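Local atomic coordinates of alpha-glucosidase (Pseudoalteromonas sp. K8, PDB entry 5HQA), a protein that hydrolyses alpha-glucosides as a glycoside hydrolase family 97 enzyme with calcium in its active site, here occupied by the inhibitor acarbose. Residues W150-Y155 with T435-K440; T453-R458 with G486-T491. All blocks are in the same frame, centred on the assembly; numbering follows the deposited sequence.

Contact 1 (W150-Y155 with T435-K440); sequences WNRYEY and THEPIK. With CA (calcium ion), chain C; AC1 (4,6-dideoxy-4-{[(1S,4R,5S,6S)-4,5,6-trihydroxy-3-(hydroxymethyl)cyclohex-2-en-1-yl]amino}-alpha-D-glucopyranose), chain B.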
ATOM      1  N   TRP A 150       5.310 -10.449  15.404  1.00  8.73           N
ATOM      2  CA  TRP A 150       4.002 -11.059  15.601  1.00 10.18           C
ATOM      3  C   TRP A 150       2.882 -10.242  14.966  1.00 11.49           C
ATOM      4  O   TRP A 150       1.824 -10.808  14.654  1.00 12.11           O
ATOM      5  CB  TRP A 150       3.720 -11.256  17.095  1.00 11.13           C
ATOM      6  CG  TRP A 150       3.417  -9.986  17.816  1.00 13.32           C
ATOM      7  CD1 TRP A 150       4.317  -9.109  18.354  1.00 13.97           C
ATOM      8  CD2 TRP A 150       2.120  -9.439  18.074  1.00 15.39           C
ATOM      9  NE1 TRP A 150       3.659  -8.050  18.931  1.00 17.43           N
ATOM     10  CE2 TRP A 150       2.308  -8.227  18.770  1.00 16.56           C
ATOM     11  CE3 TRP A 150       0.823  -9.852  17.781  1.00 20.98           C
ATOM     12  CZ2 TRP A 150       1.251  -7.433  19.182  1.00 24.32           C
ATOM     13  CZ3 TRP A 150      -0.236  -9.053  18.191  1.00 30.38           C
ATOM     14  CH2 TRP A 150      -0.013  -7.857  18.882  1.00 30.27           C
ATOM     15  N   ASN A 151       3.095  -8.940  14.730  1.00 10.22           N
ATOM     16  CA  ASN A 151       2.032  -8.106  14.177  1.00 10.25           C
ATOM     17  C   ASN A 151       2.235  -7.741  12.709  1.00 11.71           C
ATOM     18  O   ASN A 151       1.635  -6.770  12.242  1.00 11.71           O
ATOM     19  CB  ASN A 151       1.836  -6.830  15.005  1.00 12.73           C
ATOM     20  CG  ASN A 151       0.360  -6.505  15.203  1.00 22.58           C
ATOM     21  OD1 ASN A 151      -0.462  -7.413  15.325  1.00 27.75           O
ATOM     22  ND2 ASN A 151       0.015  -5.224  15.209  1.00 20.40           N
ATOM     23  N   ARG A 152       3.040  -8.507  11.967  1.00 10.61           N
ATOM     24  CA  ARG A 152       3.075  -8.437  10.484  1.00  9.83           C
ATOM     25  C   ARG A 152       3.555  -7.046  10.070  1.00 11.03           C
ATOM     26  O   ARG A 152       4.642  -6.621  10.496  1.00 10.40           O
ATOM     27  CB  ARG A 152       1.703  -8.836   9.928  1.00  9.65           C
ATOM     28  CG  ARG A 152       1.171 -10.225  10.348  1.00 13.70           C
ATOM     29  CD  ARG A 152      -0.300 -10.386   9.905  1.00 14.97           C
ATOM     30  NE  ARG A 152      -1.012  -9.159  10.222  1.00 20.65           N
ATOM     31  CZ  ARG A 152      -1.575  -8.902  11.390  1.00 19.57           C
ATOM     32  NH1 ARG A 152      -1.570  -9.811  12.347  1.00 18.39           N
ATOM     33  NH2 ARG A 152      -2.159  -7.735  11.591  1.00 28.44           N
ATOM     34  N   TYR A 153       2.808  -6.313   9.238  1.00 10.89           N
ATOM     35  CA  TYR A 153       3.192  -4.966   8.838  1.00  9.54           C
ATOM     36  C   TYR A 153       2.645  -3.897   9.772  1.00 10.29           C
ATOM     37  O   TYR A 153       2.941  -2.713   9.572  1.00 11.31           O
ATOM     38  CB  TYR A 153       2.703  -4.653   7.415  1.00  8.20           C
ATOM     39  CG  TYR A 153       3.181  -5.586   6.323  1.00  9.46           C
ATOM     40  CD1 TYR A 153       4.535  -5.679   5.993  1.00 10.98           C
ATOM     41  CD2 TYR A 153       2.269  -6.337   5.583  1.00 11.08           C
ATOM     42  CE1 TYR A 153       4.972  -6.528   4.966  1.00 10.12           C
ATOM     43  CE2 TYR A 153       2.686  -7.182   4.562  1.00 11.61           C
ATOM     44  CZ  TYR A 153       4.038  -7.273   4.261  1.00 11.00           C
ATOM     45  OH  TYR A 153       4.437  -8.118   3.248  1.00 11.05           O
ATOM     46  N   GLU A 154       1.840  -4.274  10.767  1.00  8.29           N
ATOM     47  CA  GLU A 154       1.109  -3.291  11.570  1.00  9.76           C
ATOM     48  C   GLU A 154       1.956  -2.861  12.770  1.00 10.28           C
ATOM     49  O   GLU A 154       1.725  -3.244  13.921  1.00 10.74           O
ATOM     50  CB  GLU A 154      -0.248  -3.853  11.986  1.00  9.23           C
ATOM     51  CG  GLU A 154      -1.232  -3.940  10.808  1.00  9.99           C
ATOM     52  CD  GLU A 154      -2.563  -4.600  11.173  1.00 13.90           C
ATOM     53  OE1 GLU A 154      -3.542  -4.438  10.410  1.00 13.71           O
ATOM     54  OE2 GLU A 154      -2.627  -5.287  12.216  1.00 16.39           O
ATOM     55  N   TYR A 155       2.958  -2.029  12.473  1.00  8.19           N
ATOM     56  CA  TYR A 155       3.843  -1.439  13.469  1.00  8.04           C
ATOM     57  C   TYR A 155       3.970   0.054  13.208  1.00 10.17           C
ATOM     58  O   TYR A 155       3.864   0.500  12.064  1.00  9.72           O
ATOM     59  CB  TYR A 155       5.246  -2.060  13.413  1.00  8.15           C
ATOM     60  CG  TYR A 155       5.297  -3.461  13.952  1.00  9.33           C
ATOM     61  CD1 TYR A 155       5.503  -3.685  15.308  1.00 10.81           C
ATOM     62  CD2 TYR A 155       5.128  -4.563  13.114  1.00  9.60           C
ATOM     63  CE1 TYR A 155       5.550  -4.977  15.824  1.00 12.22           C
ATOM     64  CE2 TYR A 155       5.167  -5.856  13.619  1.00  9.45           C
ATOM     65  CZ  TYR A 155       5.380  -6.055  14.980  1.00 12.15           C
ATOM     66  OH  TYR A 155       5.428  -7.325  15.506  1.00 12.67           O
ATOM     67  N   THR A 435      -7.669  -5.953   0.397  1.00 11.26           N
ATOM     68  CA  THR A 435      -7.081  -6.998   1.239  1.00  9.81           C
ATOM     69  C   THR A 435      -6.544  -6.409   2.536  1.00  9.84           C
ATOM     70  O   THR A 435      -5.596  -5.615   2.508  1.00 10.85           O
ATOM     71  CB  THR A 435      -5.938  -7.717   0.523  1.00 10.45           C
ATOM     72  OG1 THR A 435      -6.359  -8.138  -0.777  1.00 13.35           O
ATOM     73  CG2 THR A 435      -5.491  -8.942   1.337  1.00  9.68           C
ATOM     74  N   HIS A 436      -7.099  -6.834   3.670  1.00 11.82           N
ATOM     75  CA  HIS A 436      -6.489  -6.533   4.960  1.00 12.91           C
ATOM     76  C   HIS A 436      -5.647  -7.714   5.433  1.00 14.55           C
ATOM     77  O   HIS A 436      -5.909  -8.864   5.074  1.00 13.50           O
ATOM     78  CB  HIS A 436      -7.550  -6.145   5.998  1.00 12.31           C
ATOM     79  CG  HIS A 436      -8.073  -4.753   5.795  1.00 12.52           C
ATOM     80  ND1 HIS A 436      -8.273  -3.864   6.831  1.00 11.83           N
ATOM     81  CD2 HIS A 436      -8.393  -4.086   4.657  1.00 12.13           C
ATOM     82  CE1 HIS A 436      -8.709  -2.715   6.340  1.00 12.82           C
ATOM     83  NE2 HIS A 436      -8.800  -2.828   5.026  1.00 12.44           N
ATOM     84  N   GLU A 437      -4.626  -7.410   6.238  1.00  9.73           N
ATOM     85  CA  GLU A 437      -3.526  -8.326   6.523  1.00  9.56           C
ATOM     86  C   GLU A 437      -3.027  -8.955   5.219  1.00 11.80           C
ATOM     87  O   GLU A 437      -3.092 -10.175   5.040  1.00 10.79           O
ATOM     88  CB  GLU A 437      -3.916  -9.396   7.536  1.00 11.33           C
ATOM     89  CG  GLU A 437      -4.371  -8.795   8.869  1.00 12.93           C
ATOM     90  CD  GLU A 437      -5.770  -8.199   8.781  1.00 16.30           C
ATOM     91  OE1 GLU A 437      -6.660  -8.900   8.260  1.00 16.06           O
ATOM     92  OE2 GLU A 437      -5.973  -7.023   9.185  1.00 16.42           O
ATOM     93  N   PRO A 438      -2.521  -8.138   4.286  1.00 11.51           N
ATOM     94  CA  PRO A 438      -2.203  -8.612   2.939  1.00  9.52           C
ATOM     95  C   PRO A 438      -0.741  -8.964   2.795  1.00 11.87           C
ATOM     96  O   PRO A 438       0.034  -8.849   3.751  1.00 11.27           O
ATOM     97  CB  PRO A 438      -2.516  -7.382   2.089  1.00  9.22           C
ATOM     98  CG  PRO A 438      -1.956  -6.272   2.961  1.00  9.25           C
ATOM     99  CD  PRO A 438      -2.259  -6.694   4.406  1.00 11.04           C
ATOM    100  N   ILE A 439      -0.355  -9.359   1.585  1.00 12.17           N
ATOM    101  CA  ILE A 439       1.021  -9.179   1.140  1.00 12.03           C
ATOM    102  C   ILE A 439       1.205  -7.705   0.797  1.00 11.03           C
ATOM    103  O   ILE A 439       0.273  -7.034   0.334  1.00 11.02           O
ATOM    104  CB  ILE A 439       1.330 -10.090  -0.069  1.00 10.51           C
ATOM    105  CG1 ILE A 439       2.770  -9.897  -0.559  1.00 10.25           C
ATOM    106  CG2 ILE A 439       0.359  -9.808  -1.232  1.00 10.64           C
ATOM    107  CD1 ILE A 439       3.829 -10.389   0.426  1.00  9.63           C
ATOM    108  N   LYS A 440       2.403  -7.183   1.041  1.00  9.94           N
ATOM    109  CA  LYS A 440       2.690  -5.799   0.681  1.00 10.27           C
ATOM    110  C   LYS A 440       2.430  -5.567  -0.805  1.00 12.04           C
ATOM    111  O   LYS A 440       2.529  -6.484  -1.628  1.00 11.85           O
ATOM    112  CB  LYS A 440       4.139  -5.457   1.020  1.00 11.05           C
ATOM    113  CG  LYS A 440       5.142  -6.253   0.172  1.00 11.14           C
ATOM    114  CD  LYS A 440       6.551  -6.197   0.760  1.00 12.29           C
ATOM    115  CE  LYS A 440       7.514  -7.003  -0.103  1.00 11.66           C
ATOM    116  NZ  LYS A 440       8.914  -7.007   0.428  1.00 11.24           N
TER
HETATM  117 CA    CA C 701      -5.935  -4.892  10.344  1.00 13.54          CA
HETATM  118  C1  AC1 B   3      -5.930  -7.674  15.431  1.00 28.84           C
HETATM  119  O2  AC1 B   3      -3.822  -7.309  14.356  1.00 22.59           O
HETATM  120  C2  AC1 B   3      -5.221  -7.509  14.095  1.00 22.81           C
HETATM  121  C4A AC1 B   3     -11.562  -5.483  10.451  1.00 15.05           C
HETATM  122  C3  AC1 B   3      -5.801  -6.375  13.293  1.00 17.22           C
HETATM  123  O3  AC1 B   3      -5.063  -6.199  12.070  1.00 15.78           O
HETATM  124  C4  AC1 B   3      -7.262  -6.629  13.031  1.00 15.63           C
HETATM  125  N4A AC1 B   3      -7.852  -5.714  12.004  1.00 14.18           N
HETATM  126  C5  AC1 B   3      -7.848  -6.402  14.416  1.00 23.06           C
HETATM  127  O5  AC1 B   3      -7.417  -7.530  15.285  1.00 25.95           O
HETATM  128  C6  AC1 B   3      -9.341  -6.307  14.461  1.00 22.42           C
HETATM  129  C1B AC1 B   3      -8.651  -6.401  10.928  1.00 19.62           C
HETATM  130  C2B AC1 B   3      -9.176  -5.282   9.806  1.00 19.86           C
HETATM  131  O2B AC1 B   3      -8.046  -4.501   9.417  1.00 13.05           O
HETATM  132  C3B AC1 B   3     -10.248  -4.522  10.304  1.00 18.63           C
HETATM  133  O3B AC1 B   3     -10.614  -3.419   9.439  1.00 17.17           O
HETATM  134  O4  AC1 B   3     -12.616  -4.776  11.074  1.00 14.28           O
HETATM  135  C5B AC1 B   3     -11.295  -6.695  11.190  1.00 14.41           C
HETATM  136  C7B AC1 B   3      -9.753  -7.169  11.402  1.00 14.01           C
HETATM  137  C6B AC1 B   3     -12.402  -7.762  11.208  1.00 15.74           C
HETATM  138  O6B AC1 B   3     -12.433  -8.363   9.951  1.00 22.24           O
HETATM  139  O   HOH W   1      -3.243  -5.076   7.338  1.00  9.26           O
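Tyr153 lies against the backbone of Pro438 to Lys440 while the neighbouring Glu154 and Glu437 close on one calcium ion: this is the active-site calcium of a family 97 hydrolase, held where a loop of the N-terminal beta domain meets a loop of the catalytic barrel. From CB, with CG anti to the carbonyl carbon (chi1 -58°), the Tyr153 side chain runs to the second loop. On one flank CD2 and, more closely, CE2 meet Pro438 O, which lies in the ring plane 3.2 Å from CE2. On the other, CE1 just reaches Lys440 CB. CZ packs on that same CB, and at the tip OH accepts a hydrogen bond of 3.1 Å from Lys440 N (148° at the hydrogen), with Ile439 CD1 also against it. Tyrosine suits a place that needs a flat apolar body ending in an acceptor; a phenylalanine here would probably leave the buried Lys440 N without its mate. The lysine's own tip turns away to Glu186 and Thr170.

Nearer the metal, Glu437 CG lies over one face of the Arg152 guanidinium, 3.6 Å from NE, with carboxylate and guanidinium planes 89° apart. Arg152 NH2 forms a 2.6 Å salt bridge with Glu154 OE2, helping to fix that carboxylate, and also donates to the inhibitor's O2; NH1 donates to Ala391 O. Glu154 OE1 and Glu437 OE2 each bind calcium at 2.4 Å, and Glu437 OE1 is hydrogen-bonded to Tyr389; the cation probably offsets their repulsion, and Glu455 and Glu461 complete the protein ligands. Water 1 joins Glu154 OE1 to Glu437 N. The acarviosine unit of acarbose adds O3, N4A and O2B to the metal, and His436 ND1, with O2B in its ring plane, donates to that hydroxyl at 2.7 Å.

Contact 2 (T453-R458 with G486-T491); sequences TREGAR and GPMDFT. With CA (calcium ion), chain C; AC1 (4,6-dideoxy-4-{[(1S,4R,5S,6S)-4,5,6-trihydroxy-3-(hydroxymethyl)cyclohex-2-en-1-yl]amino}-alpha-D-glucopyranose), chain B.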
ATOM      1  N   THR A 453      -6.942  -2.035  -3.498  1.00 11.43           N
ATOM      2  CA  THR A 453      -6.277  -1.436  -2.351  1.00 11.41           C
ATOM      3  C   THR A 453      -5.999  -2.531  -1.322  1.00 12.05           C
ATOM      4  O   THR A 453      -6.390  -3.691  -1.492  1.00 11.20           O
ATOM      5  CB  THR A 453      -7.121  -0.287  -1.774  1.00 12.78           C
ATOM      6  OG1 THR A 453      -6.318   0.512  -0.894  1.00 13.31           O
ATOM      7  CG2 THR A 453      -8.352  -0.818  -1.015  1.00 10.08           C
ATOM      8  N   ARG A 454      -5.297  -2.153  -0.259  1.00 10.41           N
ATOM      9  CA  ARG A 454      -4.997  -3.081   0.823  1.00 11.10           C
ATOM     10  C   ARG A 454      -4.630  -2.280   2.061  1.00 10.71           C
ATOM     11  O   ARG A 454      -4.417  -1.068   2.004  1.00 10.18           O
ATOM     12  CB  ARG A 454      -3.861  -4.038   0.444  1.00 10.31           C
ATOM     13  CG  ARG A 454      -2.467  -3.393   0.473  1.00 10.47           C
ATOM     14  CD  ARG A 454      -1.482  -4.239  -0.333  1.00 10.67           C
ATOM     15  NE  ARG A 454      -1.903  -4.311  -1.730  1.00  9.60           N
ATOM     16  CZ  ARG A 454      -1.730  -5.368  -2.517  1.00 12.23           C
ATOM     17  NH1 ARG A 454      -1.138  -6.467  -2.048  1.00 11.22           N
ATOM     18  NH2 ARG A 454      -2.151  -5.325  -3.781  1.00 12.14           N
ATOM     19  N   GLU A 455      -4.554  -2.981   3.187  1.00  9.91           N
ATOM     20  CA  GLU A 455      -4.118  -2.335   4.418  1.00 10.79           C
ATOM     21  C   GLU A 455      -2.601  -2.506   4.548  1.00 11.33           C
ATOM     22  O   GLU A 455      -1.844  -1.753   3.924  1.00 11.78           O
ATOM     23  CB  GLU A 455      -4.888  -2.903   5.613  1.00 10.34           C
ATOM     24  CG  GLU A 455      -4.758  -2.083   6.878  1.00 12.11           C
ATOM     25  CD  GLU A 455      -5.607  -2.650   8.006  1.00 15.98           C
ATOM     26  OE1 GLU A 455      -5.407  -3.830   8.376  1.00 12.53           O
ATOM     27  OE2 GLU A 455      -6.489  -1.921   8.505  1.00 16.56           O
ATOM     28  N   GLY A 456      -2.132  -3.483   5.320  1.00  9.35           N
ATOM     29  CA  GLY A 456      -0.688  -3.739   5.338  1.00  8.57           C
ATOM     30  C   GLY A 456       0.147  -2.660   6.001  1.00 10.24           C
ATOM     31  O   GLY A 456       1.279  -2.380   5.559  1.00  9.41           O
ATOM     32  N   ALA A 457      -0.384  -2.058   7.064  1.00 10.01           N
ATOM     33  CA  ALA A 457       0.188  -0.987   7.869  1.00 10.86           C
ATOM     34  C   ALA A 457      -0.853  -0.665   8.930  1.00 11.31           C
ATOM     35  O   ALA A 457      -2.017  -1.066   8.811  1.00 11.16           O
ATOM     36  CB  ALA A 457       0.514   0.268   7.037  1.00  9.11           C
ATOM     37  N   ARG A 458      -0.437   0.061   9.962  1.00  9.06           N
ATOM     38  CA  ARG A 458      -1.400   0.528  10.953  1.00  8.10           C
ATOM     39  C   ARG A 458      -2.265   1.634  10.358  1.00 11.06           C
ATOM     40  O   ARG A 458      -1.757   2.695   9.977  1.00 12.51           O
ATOM     41  CB  ARG A 458      -0.675   1.026  12.198  1.00  9.64           C
ATOM     42  CG  ARG A 458      -0.157  -0.104  13.080  1.00 11.14           C
ATOM     43  CD  ARG A 458       0.660   0.431  14.258  1.00 11.74           C
ATOM     44  NE  ARG A 458      -0.097   1.359  15.103  1.00 10.63           N
ATOM     45  CZ  ARG A 458      -0.214   1.256  16.426  1.00 11.80           C
ATOM     46  NH1 ARG A 458       0.365   0.255  17.086  1.00  9.94           N
ATOM     47  NH2 ARG A 458      -0.911   2.167  17.098  1.00 10.63           N
ATOM     48  N   GLY A 486       2.106   1.591  -2.793  1.00 12.39           N
ATOM     49  CA  GLY A 486       0.845   1.697  -3.503  1.00 11.41           C
ATOM     50  C   GLY A 486      -0.292   2.112  -2.581  1.00 12.43           C
ATOM     51  O   GLY A 486      -0.069   2.472  -1.418  1.00 11.76           O
ATOM     52  N   PRO A 487      -1.535   2.054  -3.078  1.00 13.59           N
ATOM     53  CA  PRO A 487      -2.670   2.597  -2.306  1.00 10.85           C
ATOM     54  C   PRO A 487      -2.896   1.874  -0.983  1.00 12.75           C
ATOM     55  O   PRO A 487      -2.580   0.693  -0.825  1.00 12.38           O
ATOM     56  CB  PRO A 487      -3.870   2.412  -3.249  1.00 10.21           C
ATOM     57  CG  PRO A 487      -3.418   1.406  -4.289  1.00 10.42           C
ATOM     58  CD  PRO A 487      -1.934   1.623  -4.431  1.00 11.91           C
ATOM     59  N   MET A 488      -3.458   2.603  -0.018  1.00 10.27           N
ATOM     60  CA  MET A 488      -3.760   2.026   1.283  1.00  9.93           C
ATOM     61  C   MET A 488      -5.178   2.369   1.690  1.00 12.99           C
ATOM     62  O   MET A 488      -5.594   3.527   1.581  1.00 13.46           O
ATOM     63  CB  MET A 488      -2.799   2.516   2.362  1.00  9.90           C
ATOM     64  CG  MET A 488      -3.166   1.980   3.748  1.00 10.02           C
ATOM     65  SD  MET A 488      -2.122   2.647   5.046  1.00 12.89           S
ATOM     66  CE  MET A 488      -2.796   1.812   6.496  1.00 10.05           C
ATOM     67  N   ASP A 489      -5.907   1.358   2.169  1.00 10.88           N
ATOM     68  CA  ASP A 489      -7.220   1.523   2.795  1.00 10.63           C
ATOM     69  C   ASP A 489      -7.002   1.901   4.261  1.00 13.02           C
ATOM     70  O   ASP A 489      -7.008   1.059   5.161  1.00 14.84           O
ATOM     71  CB  ASP A 489      -8.029   0.231   2.657  1.00 12.83           C
ATOM     72  CG  ASP A 489      -9.468   0.357   3.174  1.00 17.76           C
ATOM     73  OD1 ASP A 489     -10.126   1.395   2.901  1.00 19.04           O
ATOM     74  OD2 ASP A 489      -9.951  -0.607   3.834  1.00 14.97           O
ATOM     75  N   PHE A 490      -6.794   3.204   4.502  1.00 11.66           N
ATOM     76  CA  PHE A 490      -6.509   3.709   5.847  1.00 11.79           C
ATOM     77  C   PHE A 490      -7.773   3.895   6.688  1.00 11.48           C
ATOM     78  O   PHE A 490      -7.691   3.903   7.926  1.00 11.14           O
ATOM     79  CB  PHE A 490      -5.751   5.044   5.746  1.00 10.75           C
ATOM     80  CG  PHE A 490      -5.330   5.611   7.080  1.00 10.32           C
ATOM     81  CD1 PHE A 490      -4.111   5.255   7.642  1.00  9.78           C
ATOM     82  CD2 PHE A 490      -6.160   6.491   7.774  1.00 10.46           C
ATOM     83  CE1 PHE A 490      -3.724   5.761   8.881  1.00 10.39           C
ATOM     84  CE2 PHE A 490      -5.785   7.002   9.020  1.00 11.23           C
ATOM     85  CZ  PHE A 490      -4.564   6.632   9.572  1.00 12.63           C
ATOM     86  N   THR A 491      -8.934   4.004   6.038  1.00 12.73           N
ATOM     87  CA  THR A 491     -10.245   4.403   6.564  1.00 12.03           C
ATOM     88  C   THR A 491     -10.137   5.744   7.294  1.00 12.89           C
ATOM     89  O   THR A 491     -10.266   5.808   8.523  1.00 11.86           O
ATOM     90  CB  THR A 491     -10.875   3.312   7.455  1.00 13.81           C
ATOM     91  OG1 THR A 491     -10.243   3.252   8.737  1.00 14.07           O
ATOM     92  CG2 THR A 491     -10.783   1.936   6.787  1.00 12.77           C
TER
HETATM   93 CA    CA C 701      -5.935  -4.892  10.344  1.00 13.54          CA
HETATM   94  C1  AC1 B   3      -5.930  -7.674  15.431  1.00 28.84           C
HETATM   95  O2  AC1 B   3      -3.822  -7.309  14.356  1.00 22.59           O
HETATM   96  C2  AC1 B   3      -5.221  -7.509  14.095  1.00 22.81           C
HETATM   97  C4A AC1 B   3     -11.562  -5.483  10.451  1.00 15.05           C
HETATM   98  C3  AC1 B   3      -5.801  -6.375  13.293  1.00 17.22           C
HETATM   99  O3  AC1 B   3      -5.063  -6.199  12.070  1.00 15.78           O
HETATM  100  C4  AC1 B   3      -7.262  -6.629  13.031  1.00 15.63           C
HETATM  101  N4A AC1 B   3      -7.852  -5.714  12.004  1.00 14.18           N
HETATM  102  C5  AC1 B   3      -7.848  -6.402  14.416  1.00 23.06           C
HETATM  103  O5  AC1 B   3      -7.417  -7.530  15.285  1.00 25.95           O
HETATM  104  C6  AC1 B   3      -9.341  -6.307  14.461  1.00 22.42           C
HETATM  105  C1B AC1 B   3      -8.651  -6.401  10.928  1.00 19.62           C
HETATM  106  C2B AC1 B   3      -9.176  -5.282   9.806  1.00 19.86           C
HETATM  107  O2B AC1 B   3      -8.046  -4.501   9.417  1.00 13.05           O
HETATM  108  C3B AC1 B   3     -10.248  -4.522  10.304  1.00 18.63           C
HETATM  109  O3B AC1 B   3     -10.614  -3.419   9.439  1.00 17.17           O
HETATM  110  O4  AC1 B   3     -12.616  -4.776  11.074  1.00 14.28           O
HETATM  111  C5B AC1 B   3     -11.295  -6.695  11.190  1.00 14.41           C
HETATM  112  C7B AC1 B   3      -9.753  -7.169  11.402  1.00 14.01           C
HETATM  113  C6B AC1 B   3     -12.402  -7.762  11.208  1.00 15.74           C
HETATM  114  O6B AC1 B   3     -12.433  -8.363   9.951  1.00 22.24           O
HETATM  115  O   HOH W   2      -2.624  -1.580  -2.611  1.00 11.93           O
HETATM  116  O   HOH W   3      -6.613   0.717   7.906  1.00 14.11           O
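The Phe490 ring meets Arg458 O obliquely, CE1 3.8 Å from that oxygen, and also packs on Ile475 and Leu478. The other flat group, the Arg454 guanidinium, has water 2 at its edge and in its plane; the water accepts from NE and donates to Pro487 O, while NH1 reaches Ile439 O. Between them the backbones join directly: Asp489 N donates to Arg454 O over 2.9 Å, nearly straight at 165° but from 42° above the carbonyl plane, and Met488 CA adds a CH...O contact to the same oxygen. Met488, its CG anti to the backbone N (chi1 176°) and the chain extended beyond, is long and unbranched enough to bring CE within 3.7 Å of Ala457 CB. Thr453 CG2 rests on Asp489 CB, and the Asp489 carboxylate goes on to Tyr266 and His436. Glu455 sends OE1 to calcium at 2.3 Å; water 3 lies within hydrogen-bonding distance of both Glu455 OE2 and Asp489 O. Residues 486-491, following strand 451-454 and preceding 527-529, are consistent with the position of a barrel strand in a TIM-barrel fold, in which residues at the C-terminal ends of the strands, here Glu455, form the active site.

Overall arrangement
From the N terminus the chain first builds the antiparallel sheets of the N-terminal domain, and its loop 150-155 waits some 280 residues for its partner. Contact 1 closes that long loop at 435-440, after strand 432-435, joining the beta domain to the barrel. Contact 2 opens only afterwards, at the end of strand 451-454, and closes a short excursion at 486-491, within the barrel; the two loops follow in series, neither nesting nor crossing. Their centres lie about 9 Å apart, and both reach the same calcium and inhibitor. Glu461, another calcium ligand, belongs to the excursion. A probable hydrogen bond of 2.8 Å between His436 NE2 and Asp489 OD2 ties them directly.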